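PDB 3GDC: multicopper oxidase from Arthrobacter sp. FB24, which probably oxidises phenolic and related substrates at one copper and passes the electrons to a trinuclear copper cluster, where dioxygen is reduced to water. Local coordinates for residues W69-D74 with E153-R158; H91-H96 with L130-Q135; N219-H224 with F266-H271. One frame throughout, in Å; residues are numbered along the deposited sequence.

Contact 1: W69-D74 with E153-R158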
loop_
_atom_site.group_PDB
_atom_site.type_symbol
_atom_site.label_atom_id
_atom_site.label_comp_id
_atom_site.label_asym_id
_atom_site.label_seq_id
_atom_site.Cartn_x
_atom_site.Cartn_y
_atom_site.Cartn_z
ATOM N N TRP A 69 -26.432 6.451 -3.909
ATOM C CA TRP A 69 -26.347 7.135 -2.620
ATOM C C TRP A 69 -27.514 6.691 -1.734
ATOM O O TRP A 69 -28.657 6.679 -2.176
ATOM C CB TRP A 69 -26.396 8.654 -2.830
ATOM C CG TRP A 69 -26.192 9.453 -1.570
ATOM C CD1 TRP A 69 -25.016 9.994 -1.123
ATOM C CD2 TRP A 69 -27.180 9.770 -0.580
ATOM N NE1 TRP A 69 -25.217 10.648 0.075
ATOM C CE2 TRP A 69 -26.537 10.518 0.433
ATOM C CE3 TRP A 69 -28.556 9.506 -0.457
ATOM C CZ2 TRP A 69 -27.218 11.003 1.559
ATOM C CZ3 TRP A 69 -29.231 9.984 0.665
ATOM C CH2 TRP A 69 -28.561 10.723 1.657
ATOM N N ALA A 70 -27.212 6.313 -0.501
ATOM C CA ALA A 70 -28.255 5.953 0.466
ATOM C C ALA A 70 -27.891 6.463 1.847
ATOM O O ALA A 70 -26.750 6.857 2.092
ATOM C CB ALA A 70 -28.453 4.458 0.485
ATOM N N ARG A 71 -28.868 6.476 2.753
ATOM C CA ARG A 71 -28.589 6.755 4.147
ATOM C C ARG A 71 -28.545 5.454 4.946
ATOM O O ARG A 71 -29.328 4.535 4.696
ATOM C CB ARG A 71 -29.652 7.691 4.704
ATOM C CG ARG A 71 -29.260 8.386 5.978
ATOM C CD ARG A 71 -30.478 8.445 6.855
ATOM N NE ARG A 71 -30.605 9.709 7.567
ATOM C CZ ARG A 71 -31.696 10.065 8.239
ATOM N NH1 ARG A 71 -32.741 9.247 8.286
ATOM N NH2 ARG A 71 -31.743 11.237 8.858
ATOM N N GLU A 72 -27.627 5.395 5.907
ATOM C CA GLU A 72 -27.431 4.226 6.754
ATOM C C GLU A 72 -28.774 3.679 7.243
ATOM O O GLU A 72 -29.595 4.418 7.780
ATOM C CB GLU A 72 -26.546 4.588 7.946
ATOM C CG GLU A 72 -26.185 3.420 8.837
ATOM C CD GLU A 72 -25.430 3.838 10.096
ATOM O OE1 GLU A 72 -25.238 5.054 10.352
ATOM O OE2 GLU A 72 -25.029 2.930 10.846
ATOM N N GLY A 73 -28.994 2.391 7.014
ATOM C CA GLY A 73 -30.222 1.733 7.461
ATOM C C GLY A 73 -31.368 1.662 6.470
ATOM O O GLY A 73 -32.336 0.931 6.718
ATOM N N ASP A 74 -31.280 2.406 5.354
ATOM C CA ASP A 74 -32.297 2.357 4.290
ATOM C C ASP A 74 -32.433 0.935 3.765
ATOM O O ASP A 74 -31.461 0.169 3.760
ATOM C CB ASP A 74 -31.939 3.259 3.087
ATOM C CG ASP A 74 -32.081 4.755 3.361
ATOM O OD1 ASP A 74 -32.621 5.193 4.411
ATOM O OD2 ASP A 74 -31.625 5.523 2.481
ATOM N N GLU A 153 -24.370 7.257 3.658
ATOM C CA GLU A 153 -24.196 8.333 4.623
ATOM C C GLU A 153 -24.528 7.866 6.045
ATOM O O GLU A 153 -25.580 7.259 6.266
ATOM C CB GLU A 153 -25.087 9.519 4.245
ATOM C CG GLU A 153 -24.772 10.814 5.003
ATOM C CD GLU A 153 -23.681 11.638 4.326
ATOM O OE1 GLU A 153 -23.992 12.735 3.808
ATOM O OE2 GLU A 153 -22.517 11.192 4.294
ATOM N N PRO A 154 -23.627 8.126 7.008
ATOM C CA PRO A 154 -23.939 7.825 8.408
ATOM C C PRO A 154 -25.194 8.545 8.893
ATOM O O PRO A 154 -25.437 9.704 8.527
ATOM C CB PRO A 154 -22.704 8.332 9.171
ATOM C CG PRO A 154 -21.974 9.230 8.211
ATOM C CD PRO A 154 -22.260 8.660 6.857
ATOM N N LYS A 155 -25.987 7.842 9.691
ATOM C CA LYS A 155 -27.163 8.420 10.328
ATOM C C LYS A 155 -26.743 9.602 11.211
ATOM O O LYS A 155 -27.395 10.647 11.213
ATOM C CB LYS A 155 -27.902 7.341 11.134
ATOM C CG LYS A 155 -29.184 7.792 11.823
ATOM C CD LYS A 155 -30.362 7.898 10.857
ATOM C CE LYS A 155 -31.638 8.320 11.587
ATOM N NZ LYS A 155 -31.645 9.761 11.991
ATOM N N GLU A 156 -25.635 9.441 11.933
ATOM C CA GLU A 156 -25.153 10.480 12.844
ATOM C C GLU A 156 -23.629 10.635 12.847
ATOM O O GLU A 156 -22.893 9.647 12.951
ATOM C CB GLU A 156 -25.681 10.215 14.261
ATOM C CG GLU A 156 -27.044 10.877 14.542
ATOM C CD GLU A 156 -28.086 9.928 15.132
ATOM O OE1 GLU A 156 -27.790 8.717 15.290
ATOM O OE2 GLU A 156 -29.215 10.399 15.425
ATOM N N GLY A 157 -23.167 11.878 12.701
ATOM C CA GLY A 157 -21.774 12.219 12.978
ATOM C C GLY A 157 -20.914 12.884 11.912
ATOM O O GLY A 157 -19.754 13.200 12.188
ATOM N N ARG A 158 -21.450 13.110 10.711
ATOM C CA ARG A 158 -20.638 13.702 9.625
ATOM C C ARG A 158 -21.025 15.141 9.228
ATOM O O ARG A 158 -22.078 15.365 8.620
ATOM C CB ARG A 158 -20.576 12.779 8.394
ATOM C CG ARG A 158 -19.212 12.790 7.692
ATOM C CD ARG A 158 -19.207 12.005 6.371
ATOM N NE ARG A 158 -18.859 10.589 6.520
ATOM C CZ ARG A 158 -19.220 9.638 5.656
ATOM N NH1 ARG A 158 -19.938 9.950 4.578
ATOM N NH2 ARG A 158 -18.866 8.373 5.860
HETATM O O HOH W 1 -24.350 6.495 12.299
#
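E72 reaches across to the backbone of K155, its OE1 accepting the amide N of K155 at 3.0 Å through the anti lone pair, in a nearly straight bond (174°). The side chain gets there fully extended, with CG anti to its own backbone N (chi1 -175°). A water that donates to OE1 at 2.6 Å also accepts the N-H of E156, so a single carboxylate oxygen serves two successive amides of the loop after P154, one directly and one through the water. Alongside the E72 bond, R71 and K155 lie against each other despite equal charges. The CD methylene of K155 sits 3.6 Å above the plane of the R71 guanidinium, over its centre, and K155 NZ comes within 3.5 Å of R71 NH2 without bonding to it. Both side chains are exposed and also touch a crystal neighbour, so the lattice may share in this pose. At the strand end, W69 turns its six-membered ring to E153, CZ2 being 3.7 Å from E153 CB, while R22 makes a cation-pi contact with the indole. The E153 chain bends about its CB-CG bond, and its OE2 forms a salt bridge with R158 NH1 at 2.9 Å; P154 CD lies over one face of that guanidinium. Between these side chains the backbones pair in parallel: E153 N donates to A70 O at 2.9 Å, and E153 O accepts E72 N at 2.8 Å. A type II turn from R71 to D74 follows, with G73 in it; the carboxylate of D74, paired to R35, takes the R71 N-H from above its plane. Strands 67-71 and 147-153 thus end side by side, a parallel pairing that belongs to the beta sandwich of the N-terminal cupredoxin domain.

Contact 2: H91-H96 with L130-Q135. With CU (copper (II) ion), chain E; CU (copper (II) ion), chain D; CU (copper (II) ion), chain O.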
loop_
_atom_site.group_PDB
_atom_site.type_symbol
_atom_site.label_atom_id
_atom_site.label_comp_id
_atom_site.label_asym_id
_atom_site.label_seq_id
_atom_site.Cartn_x
_atom_site.Cartn_y
_atom_site.Cartn_z
ATOM N N HIS A 91 -22.077 -7.355 -7.998
ATOM C CA HIS A 91 -21.572 -7.659 -6.686
ATOM C C HIS A 91 -21.321 -6.359 -5.922
ATOM O O HIS A 91 -20.521 -5.513 -6.348
ATOM C CB HIS A 91 -20.278 -8.468 -6.790
ATOM C CG HIS A 91 -19.579 -8.607 -5.486
ATOM N ND1 HIS A 91 -20.114 -9.316 -4.432
ATOM C CD2 HIS A 91 -18.415 -8.083 -5.040
ATOM C CE1 HIS A 91 -19.294 -9.249 -3.400
ATOM N NE2 HIS A 91 -18.259 -8.500 -3.740
ATOM N N PHE A 92 -22.001 -6.192 -4.796
ATOM C CA PHE A 92 -21.832 -4.997 -3.984
ATOM C C PHE A 92 -20.793 -5.199 -2.885
ATOM O O PHE A 92 -20.691 -6.284 -2.307
ATOM C CB PHE A 92 -23.166 -4.591 -3.338
ATOM C CG PHE A 92 -24.071 -3.842 -4.256
ATOM C CD1 PHE A 92 -24.105 -2.445 -4.232
ATOM C CD2 PHE A 92 -24.893 -4.522 -5.150
ATOM C CE1 PHE A 92 -24.949 -1.738 -5.087
ATOM C CE2 PHE A 92 -25.739 -3.814 -6.016
ATOM C CZ PHE A 92 -25.758 -2.426 -5.980
ATOM N N HIS A 93 -20.032 -4.148 -2.597
ATOM C CA HIS A 93 -19.224 -4.093 -1.389
ATOM C C HIS A 93 -20.131 -3.508 -0.322
ATOM O O HIS A 93 -20.540 -2.354 -0.402
ATOM C CB HIS A 93 -17.973 -3.229 -1.591
ATOM C CG HIS A 93 -16.874 -3.917 -2.339
ATOM N ND1 HIS A 93 -15.605 -4.058 -1.821
ATOM C CD2 HIS A 93 -16.853 -4.514 -3.556
ATOM C CE1 HIS A 93 -14.843 -4.692 -2.693
ATOM N NE2 HIS A 93 -15.579 -4.988 -3.752
ATOM N N GLY A 94 -20.499 -4.329 0.648
ATOM C CA GLY A 94 -21.449 -3.925 1.676
ATOM C C GLY A 94 -21.946 -5.200 2.325
ATOM O O GLY A 94 -21.621 -6.287 1.858
ATOM N N VAL A 95 -22.710 -5.067 3.403
ATOM C CA VAL A 95 -23.222 -6.240 4.121
ATOM C C VAL A 95 -24.550 -6.676 3.505
ATOM O O VAL A 95 -25.459 -5.859 3.322
ATOM C CB VAL A 95 -23.308 -5.995 5.659
ATOM C CG1 VAL A 95 -24.024 -7.152 6.361
ATOM C CG2 VAL A 95 -21.918 -5.817 6.244
ATOM N N HIS A 96 -24.624 -7.954 3.137
ATOM C CA HIS A 96 -25.795 -8.528 2.466
ATOM C C HIS A 96 -25.782 -10.044 2.631
ATOM O O HIS A 96 -24.766 -10.632 3.017
ATOM C CB HIS A 96 -25.841 -8.157 0.966
ATOM C CG HIS A 96 -24.564 -8.437 0.235
ATOM N ND1 HIS A 96 -23.741 -7.434 -0.237
ATOM C CD2 HIS A 96 -23.966 -9.604 -0.106
ATOM C CE1 HIS A 96 -22.688 -7.972 -0.823
ATOM N NE2 HIS A 96 -22.796 -9.287 -0.755
ATOM N N LEU A 130 -18.565 0.414 -3.194
ATOM C CA LEU A 130 -18.571 0.258 -4.639
ATOM C C LEU A 130 -19.313 -1.017 -4.999
ATOM O O LEU A 130 -19.653 -1.825 -4.119
ATOM C CB LEU A 130 -17.132 0.231 -5.200
ATOM C CG LEU A 130 -16.195 -0.941 -4.849
ATOM C CD1 LEU A 130 -15.169 -1.182 -6.000
ATOM C CD2 LEU A 130 -15.478 -0.745 -3.543
ATOM N N TYR A 131 -19.586 -1.176 -6.286
ATOM C CA TYR A 131 -20.175 -2.393 -6.820
ATOM C C TYR A 131 -19.511 -2.676 -8.165
ATOM O O TYR A 131 -18.981 -1.755 -8.825
ATOM C CB TYR A 131 -21.709 -2.259 -6.952
ATOM C CG TYR A 131 -22.162 -1.189 -7.926
ATOM C CD1 TYR A 131 -22.351 -1.488 -9.281
ATOM C CD2 TYR A 131 -22.371 0.125 -7.499
ATOM C CE1 TYR A 131 -22.758 -0.502 -10.193
ATOM C CE2 TYR A 131 -22.766 1.134 -8.406
ATOM C CZ TYR A 131 -22.960 0.801 -9.747
ATOM O OH TYR A 131 -23.338 1.760 -10.647
ATOM N N HIS A 132 -19.492 -3.942 -8.566
ATOM C CA HIS A 132 -18.955 -4.315 -9.873
ATOM C C HIS A 132 -19.427 -5.692 -10.276
ATOM O O HIS A 132 -19.966 -6.438 -9.451
ATOM C CB HIS A 132 -17.413 -4.236 -9.886
ATOM C CG HIS A 132 -16.746 -5.099 -8.861
ATOM N ND1 HIS A 132 -16.559 -6.454 -9.034
ATOM C CD2 HIS A 132 -16.217 -4.795 -7.652
ATOM C CE1 HIS A 132 -15.952 -6.951 -7.970
ATOM N NE2 HIS A 132 -15.728 -5.963 -7.120
ATOM N N CYS A 133 -19.250 -6.038 -11.543
ATOM C CA CYS A 133 -19.657 -7.355 -12.002
ATOM C C CYS A 133 -18.742 -8.431 -11.420
ATOM O O CYS A 133 -17.544 -8.197 -11.210
ATOM C CB CYS A 133 -19.657 -7.417 -13.534
ATOM S SG CYS A 133 -20.130 -9.037 -14.167
ATOM N N HIS A 134 -19.301 -9.609 -11.150
ATOM C CA HIS A 134 -18.481 -10.696 -10.611
ATOM C C HIS A 134 -18.514 -11.974 -11.471
ATOM O O HIS A 134 -18.212 -13.071 -10.994
ATOM C CB HIS A 134 -18.856 -10.974 -9.149
ATOM C CG HIS A 134 -17.718 -11.489 -8.326
ATOM N ND1 HIS A 134 -17.154 -12.728 -8.538
ATOM C CD2 HIS A 134 -17.036 -10.936 -7.295
ATOM C CE1 HIS A 134 -16.175 -12.918 -7.673
ATOM N NE2 HIS A 134 -16.080 -11.842 -6.910
ATOM N N GLN A 135 -18.889 -11.822 -12.736
ATOM C CA GLN A 135 -18.844 -12.914 -13.704
ATOM C C GLN A 135 -17.392 -13.254 -14.076
ATOM O O GLN A 135 -16.539 -12.363 -14.206
ATOM C CB GLN A 135 -19.648 -12.533 -14.953
ATOM C CG GLN A 135 -19.757 -13.620 -16.044
ATOM C CD GLN A 135 -20.688 -14.764 -15.663
ATOM O OE1 GLN A 135 -20.574 -15.879 -16.188
ATOM N NE2 GLN A 135 -21.612 -14.493 -14.762
HETATM CU CU CU E . -14.674 -5.899 -5.328
HETATM CU CU CU D . -20.007 -9.075 -16.346
HETATM CU CU CU O . -15.059 -11.575 -5.299
#
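H93 lies with one imidazole face against L130, whose CD2 methyl sits 3.8 Å from the ring centroid and close to its normal. The methyl leaves the ring edge to the metal: H93 NE2 binds a copper ion at 2.0 Å, and H132 NE2 binds the same ion at 2.1 Å. The two rings meet rim to rim, with H132 NE2 in the plane of the H93 ring. H132 takes the crowded position, CG between backbone N and carbonyl carbon (chi1 58°), which turns its ring back toward segment 91-96. Its ND1 then donates to the carbonyl O of C133 at 3.0 Å, fixing the rotation of the ring. H91 and H134 complete the cluster: H134 points its edge at the face of H91, planes 79° apart, while H91 in turn sets its own edge toward H132. H91 ND1 donates to D101 O, and H91 NE2 binds a further copper. These are the His-X-His and His-Cys-His sequences of multicopper oxidases, carried at the ends of neighbouring antiparallel strands. C133 SG, between the two histidines, coordinates the mononuclear copper at 2.2 Å together with H88 and H141, consistent with the usual Cys-His route for electrons. H134 NE2 binds another copper at 1.9 Å, shared with H224 and H269 of a second subunit, whose H271 also joins the copper of H93 and H132. On the other side of the sheet Y131 CB packs over the F92 ring, 3.6 Å from F92 CD1, with F121 and F150 set edge-to-face with F92; the Y131 hydroxyl bonds to P66 O. Backbone bonds lock the register, H91 N to H132 O at 2.7 Å being one, with H132 N to H91 O and H93 N to L130 O beside it.

Contact 3: N219-H224 with F266-H271. With CU (copper (II) ion), chain G; CU (copper (II) ion), chain J.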
loop_
_atom_site.group_PDB
_atom_site.type_symbol
_atom_site.label_atom_id
_atom_site.label_comp_id
_atom_site.label_asym_id
_atom_site.label_seq_id
_atom_site.Cartn_x
_atom_site.Cartn_y
_atom_site.Cartn_z
ATOM N N ASN A 219 -2.892 2.009 -7.113
ATOM C CA ASN A 219 -3.109 3.337 -7.667
ATOM C C ASN A 219 -2.796 4.345 -6.576
ATOM O O ASN A 219 -2.687 3.982 -5.404
ATOM C CB ASN A 219 -4.547 3.492 -8.181
ATOM C CG ASN A 219 -4.653 4.459 -9.358
ATOM O OD1 ASN A 219 -3.807 5.351 -9.537
ATOM N ND2 ASN A 219 -5.698 4.281 -10.171
ATOM N N SER A 220 -2.599 5.606 -6.949
ATOM C CA SER A 220 -2.405 6.641 -5.948
ATOM C C SER A 220 -3.073 7.942 -6.367
ATOM O O SER A 220 -3.625 8.051 -7.473
ATOM C CB SER A 220 -0.916 6.842 -5.629
ATOM O OG SER A 220 -0.209 7.319 -6.757
ATOM N N PHE A 221 -3.039 8.909 -5.457
ATOM C CA PHE A 221 -3.721 10.191 -5.612
ATOM C C PHE A 221 -2.905 11.240 -4.903
ATOM O O PHE A 221 -2.627 11.104 -3.708
ATOM C CB PHE A 221 -5.121 10.128 -4.973
ATOM C CG PHE A 221 -5.893 11.421 -5.039
ATOM C CD1 PHE A 221 -6.904 11.596 -5.981
ATOM C CD2 PHE A 221 -5.634 12.453 -4.132
ATOM C CE1 PHE A 221 -7.635 12.796 -6.038
ATOM C CE2 PHE A 221 -6.351 13.656 -4.192
ATOM C CZ PHE A 221 -7.351 13.822 -5.140
ATOM N N HIS A 222 -2.554 12.304 -5.619
ATOM C CA HIS A 222 -1.810 13.412 -5.027
ATOM C C HIS A 222 -2.404 14.726 -5.487
ATOM O O HIS A 222 -2.766 14.856 -6.647
ATOM C CB HIS A 222 -0.327 13.347 -5.439
ATOM C CG HIS A 222 0.459 14.564 -5.052
ATOM N ND1 HIS A 222 0.602 14.974 -3.744
ATOM C CD2 HIS A 222 1.137 15.466 -5.801
ATOM C CE1 HIS A 222 1.331 16.074 -3.701
ATOM N NE2 HIS A 222 1.672 16.392 -4.936
ATOM N N ILE A 223 -2.493 15.693 -4.575
ATOM C CA ILE A 223 -2.949 17.041 -4.904
ATOM C C ILE A 223 -1.824 18.058 -4.637
ATOM O O ILE A 223 -1.234 18.066 -3.556
ATOM C CB ILE A 223 -4.234 17.412 -4.111
ATOM C CG1 ILE A 223 -4.642 18.860 -4.349
ATOM C CG2 ILE A 223 -4.057 17.151 -2.606
ATOM C CD1 ILE A 223 -5.251 19.099 -5.672
ATOM N N HIS A 224 -1.538 18.902 -5.625
ATOM C CA HIS A 224 -0.525 19.955 -5.480
ATOM C C HIS A 224 -0.953 21.035 -4.508
ATOM O O HIS A 224 -2.104 21.487 -4.536
ATOM C CB HIS A 224 -0.272 20.634 -6.825
ATOM C CG HIS A 224 0.553 19.827 -7.777
ATOM N ND1 HIS A 224 1.371 20.415 -8.721
ATOM C CD2 HIS A 224 0.695 18.488 -7.936
ATOM C CE1 HIS A 224 1.970 19.475 -9.427
ATOM N NE2 HIS A 224 1.578 18.297 -8.972
ATOM N N PHE A 266 -4.506 24.021 -9.241
ATOM C CA PHE A 266 -3.721 23.036 -8.504
ATOM C C PHE A 266 -3.881 21.661 -9.128
ATOM O O PHE A 266 -4.988 21.114 -9.175
ATOM C CB PHE A 266 -4.131 23.038 -7.031
ATOM C CG PHE A 266 -3.851 24.343 -6.346
ATOM C CD1 PHE A 266 -2.607 24.578 -5.771
ATOM C CD2 PHE A 266 -4.809 25.355 -6.321
ATOM C CE1 PHE A 266 -2.323 25.789 -5.142
ATOM C CE2 PHE A 266 -4.539 26.589 -5.701
ATOM C CZ PHE A 266 -3.293 26.802 -5.105
ATOM N N MET A 267 -2.780 21.122 -9.640
ATOM C CA MET A 267 -2.806 19.814 -10.293
ATOM C C MET A 267 -3.158 18.696 -9.300
ATOM O O MET A 267 -2.821 18.762 -8.115
ATOM C CB MET A 267 -1.463 19.525 -10.960
ATOM C CG MET A 267 -1.482 18.363 -11.939
ATOM S SD MET A 267 0.123 18.183 -12.741
ATOM C CE MET A 267 -0.023 19.413 -14.024
ATOM N N PHE A 268 -3.881 17.695 -9.788
ATOM C CA PHE A 268 -4.056 16.453 -9.040
ATOM C C PHE A 268 -3.870 15.289 -10.000
ATOM O O PHE A 268 -4.262 15.370 -11.176
ATOM C CB PHE A 268 -5.384 16.404 -8.263
ATOM C CG PHE A 268 -6.607 16.233 -9.118
ATOM C CD1 PHE A 268 -7.280 15.005 -9.157
ATOM C CD2 PHE A 268 -7.113 17.301 -9.852
ATOM C CE1 PHE A 268 -8.423 14.844 -9.962
ATOM C CE2 PHE A 268 -8.245 17.153 -10.640
ATOM C CZ PHE A 268 -8.908 15.918 -10.693
ATOM N N HIS A 269 -3.228 14.225 -9.519
ATOM C CA HIS A 269 -2.890 13.101 -10.391
ATOM C C HIS A 269 -2.395 11.912 -9.587
ATOM O O HIS A 269 -2.109 12.032 -8.394
ATOM C CB HIS A 269 -1.801 13.515 -11.398
ATOM C CG HIS A 269 -0.572 14.072 -10.755
ATOM N ND1 HIS A 269 0.482 13.283 -10.350
ATOM C CD2 HIS A 269 -0.232 15.345 -10.442
ATOM C CE1 HIS A 269 1.420 14.048 -9.819
ATOM N NE2 HIS A 269 1.006 15.302 -9.858
ATOM N N ALA A 270 -2.275 10.765 -10.240
ATOM C CA ALA A 270 -1.584 9.635 -9.628
ATOM C C ALA A 270 -0.131 10.033 -9.385
ATOM O O ALA A 270 0.481 10.680 -10.235
ATOM C CB ALA A 270 -1.633 8.435 -10.546
ATOM N N HIS A 271 0.421 9.662 -8.237
ATOM C CA HIS A 271 1.850 9.873 -8.025
ATOM C C HIS A 271 2.663 8.712 -8.618
ATOM O O HIS A 271 3.870 8.600 -8.403
ATOM C CB HIS A 271 2.191 10.143 -6.556
ATOM C CG HIS A 271 3.379 11.040 -6.382
ATOM N ND1 HIS A 271 4.626 10.716 -6.874
ATOM C CD2 HIS A 271 3.508 12.259 -5.805
ATOM C CE1 HIS A 271 5.474 11.691 -6.597
ATOM N NE2 HIS A 271 4.822 12.639 -5.948
HETATM CU CU CU G . 2.308 16.708 -9.821
HETATM CU CU CU J . 5.516 14.651 -5.705
#
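I223 and F268 form the apolar centre, CD1 of I223 lying 3.7 Å from F268 CB. F268 CD1 lies 3.8 Å from F221 CE1, and M167 touches both phenylalanines. Across the sheet M267 CB sits over the centre of the H224 ring, 3.6 Å from the centroid. H224 NE2 and H269 NE2 grip one copper, each at 1.9 Å; H134 of a neighbouring subunit is its third ligand, and H224 ND1 is hydrogen-bonded to D101 of that subunit. H269 ND1 donates to A270 O at 2.6 Å, which holds the ring's turn. H222 presents its edge to H269 and its face to the edge of H271, whose NE2 binds a second copper; H222 ND1 bonds to D244 O and its NE2 binds a further copper. At the polar edge S220 OG accepts H271 N at 2.8 Å, in a bent bond (132°). An alanine at S220 would probably leave that amide without its mate and give the loop carrying H271 more freedom to shift. The contact thus pairs a greasy sheet face with a face of histidines turned to metal, and because the ions also take ligands from the neighbouring subunit, copper binding and trimer assembly are probably coupled.

Overall arrangement
Contacts 1 and 2 belong to the same sheet of the N-terminal cupredoxin domain, about 19 Å apart, centre to centre. Contact 1 lies at its partly exposed end, where backbone bonds are joined by a carboxylate-to-amide bond, a water and two like charges side by side. Contact 2 is buried and sets imidazoles on copper. Contact 3, its centre about 27 Å from that of contact 2 and across the centre of the chain, repeats that chemistry in the second domain: antiparallel strands, hydrophobic groups on one face, histidines on the other, but no cysteine-bound copper. Within one chain 91-96/130-135 and 219-224/266-271 do not touch; copies from adjacent subunits of the trimer meet and share the metal ions.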